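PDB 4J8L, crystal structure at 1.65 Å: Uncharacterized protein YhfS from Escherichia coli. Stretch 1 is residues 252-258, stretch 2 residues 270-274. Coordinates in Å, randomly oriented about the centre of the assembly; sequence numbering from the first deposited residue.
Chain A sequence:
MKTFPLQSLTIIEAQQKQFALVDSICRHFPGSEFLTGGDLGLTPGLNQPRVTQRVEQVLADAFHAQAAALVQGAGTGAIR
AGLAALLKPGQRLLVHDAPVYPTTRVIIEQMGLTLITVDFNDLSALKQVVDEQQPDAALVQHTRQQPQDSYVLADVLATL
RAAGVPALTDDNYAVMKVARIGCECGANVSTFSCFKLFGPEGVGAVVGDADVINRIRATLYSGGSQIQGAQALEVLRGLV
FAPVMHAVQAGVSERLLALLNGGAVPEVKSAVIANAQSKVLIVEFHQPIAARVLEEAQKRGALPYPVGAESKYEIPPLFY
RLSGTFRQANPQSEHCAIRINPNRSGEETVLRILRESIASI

Stretch 1, residues 252-258: VSERLLA
Stretch 2 (270-274) SAVIA

Residues 252-258 lie within a longer helix, with phi/psi near -60/-45, and residues 270-274 within a longer strand, with phi from -155 to -91 and psi from 133 to 156. The two run nearly antiparallel, their N-to-C directions 160° apart (signed crossing angle -160°) and their axes 8.6 Å apart at closest approach. No hydrogen bond joins them; the contact, mainly apolar, buries 222 Å², both sides summed. The register is marked by Leu 257 and Ala 271, whose CA atoms lie 6.6 Å apart.

Val 252 (chi1 t) stays out of reach of the strand, but its O accepts a helical hydrogen bond from Leu 256 N at 2.8 Å. Ser 253 (chi1 m) points toward the strand. Ile 273 CD1 lies 4.2 Å from Ser 253 CB and 3.7 Å from Ser 253 O; that carbonyl also accepts from Leu 257 N at 2.9 Å, while OG can sit in this buried place because it is hydrogen-bonded elsewhere in the structure. Glu 254 starts away from the strand, but chi1 m, chi2 m and chi3 6° bring OE1 to 3.9 Å from Ile 273 CD1, a van der Waals contact only, with the charged carboxylate at an exposed place. Arg 255 (m, t, m, chi4 -84°) is exposed and out of reach, and Leu 256 (t, p) points sideways.

Leu 257 (t, p) points toward the strand, and its forked end spans two residues whose CA-to-CB bonds point toward the helix: CD1 lies 3.9 Å from Ala 271 CB, and CD2 lies 3.8 Å from Ile 273 CG1. Beside the small Ala 271 methyl, CD1 also lies close to the backbone, 3.4 Å from Ala 271 O and 3.8 Å from Val 272 CA. Strand alternation turns Val 272 (chi1 p) away, while Ile 273 (m, t) places CD1 beside Ser 253. Ala 258 makes no contact with the strand; its N donates to Glu 254 O at 3.1 Å.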

# COMPACT_ATOMS: atom_id res chain seq x y z
N VAL A 252 2.73 -7.66 -16.91
CA VAL A 252 2.97 -6.57 -17.86
C VAL A 252 4.28 -5.85 -17.55
O VAL A 252 5.10 -5.61 -18.44
CB VAL A 252 1.79 -5.58 -17.86
CG1 VAL A 252 2.15 -4.29 -18.59
CG2 VAL A 252 0.56 -6.22 -18.49
N SER A 253 4.49 -5.53 -16.28
CA SER A 253 5.71 -4.84 -15.88
C SER A 253 6.97 -5.66 -16.17
O SER A 253 7.97 -5.12 -16.64
CB SER A 253 5.66 -4.41 -14.42
OG SER A 253 4.73 -3.35 -14.27
N GLU A 254 6.92 -6.96 -15.90
CA GLU A 254 8.06 -7.82 -16.20
C GLU A 254 8.30 -7.91 -17.71
O GLU A 254 9.45 -7.85 -18.16
CB GLU A 254 7.88 -9.22 -15.61
CG GLU A 254 7.87 -9.27 -14.07
CD GLU A 254 9.27 -9.22 -13.45
OE1 GLU A 254 10.27 -9.04 -14.18
OE2 GLU A 254 9.36 -9.38 -12.21
N ARG A 255 7.24 -8.04 -18.49
CA ARG A 255 7.43 -8.16 -19.94
C ARG A 255 7.94 -6.84 -20.55
O ARG A 255 8.79 -6.85 -21.44
CB ARG A 255 6.16 -8.66 -20.65
CG ARG A 255 5.85 -10.12 -20.32
CD ARG A 255 4.72 -10.69 -21.18
NE ARG A 255 3.50 -9.89 -21.10
CZ ARG A 255 2.58 -9.99 -20.14
NH1 ARG A 255 2.72 -10.89 -19.17
NH2 ARG A 255 1.52 -9.19 -20.16
N LEU A 256 7.42 -5.73 -20.04
CA LEU A 256 7.86 -4.41 -20.45
C LEU A 256 9.34 -4.22 -20.12
O LEU A 256 10.11 -3.74 -20.96
CB LEU A 256 7.03 -3.35 -19.74
CG LEU A 256 7.36 -1.88 -19.99
CD1 LEU A 256 7.23 -1.57 -21.47
CD2 LEU A 256 6.43 -1.02 -19.16
N LEU A 257 9.73 -4.59 -18.90
CA LEU A 257 11.14 -4.47 -18.50
C LEU A 257 12.06 -5.25 -19.43
O LEU A 257 13.09 -4.74 -19.87
CB LEU A 257 11.34 -4.94 -17.06
CG LEU A 257 12.78 -4.88 -16.54
CD1 LEU A 257 13.29 -3.44 -16.45
CD2 LEU A 257 12.90 -5.57 -15.18
N ALA A 258 11.68 -6.48 -19.74
CA ALA A 258 12.48 -7.31 -20.64
C ALA A 258 12.63 -6.68 -22.03
O ALA A 258 13.72 -6.68 -22.60
CB ALA A 258 11.89 -8.72 -20.75
N SER A 270 18.40 3.19 -19.41
CA SER A 270 18.27 2.12 -18.43
C SER A 270 16.83 1.97 -18.00
O SER A 270 16.04 2.90 -18.12
CB SER A 270 19.15 2.38 -17.20
OG SER A 270 18.65 3.45 -16.43
N ALA A 271 16.48 0.78 -17.53
CA ALA A 271 15.15 0.54 -17.00
C ALA A 271 15.24 -0.46 -15.87
O ALA A 271 16.00 -1.41 -15.94
CB ALA A 271 14.22 0.01 -18.10
N VAL A 272 14.47 -0.23 -14.81
CA VAL A 272 14.46 -1.14 -13.68
C VAL A 272 13.05 -1.17 -13.10
O VAL A 272 12.28 -0.22 -13.26
CB VAL A 272 15.49 -0.70 -12.60
CG1 VAL A 272 15.08 0.62 -11.97
CG2 VAL A 272 15.66 -1.77 -11.52
N ILE A 273 12.68 -2.30 -12.50
CA ILE A 273 11.48 -2.35 -11.68
C ILE A 273 11.87 -2.03 -10.24
O ILE A 273 12.86 -2.56 -9.72
CB ILE A 273 10.83 -3.73 -11.74
CG1 ILE A 273 10.18 -3.91 -13.11
CG2 ILE A 273 9.79 -3.89 -10.64
CD1 ILE A 273 9.58 -5.29 -13.33
N ALA A 274 11.11 -1.14 -9.62
CA ALA A 274 11.38 -0.75 -8.25
C ALA A 274 10.08 -0.51 -7.50
O ALA A 274 9.07 -0.15 -8.10
CB ALA A 274 12.22 0.51 -8.23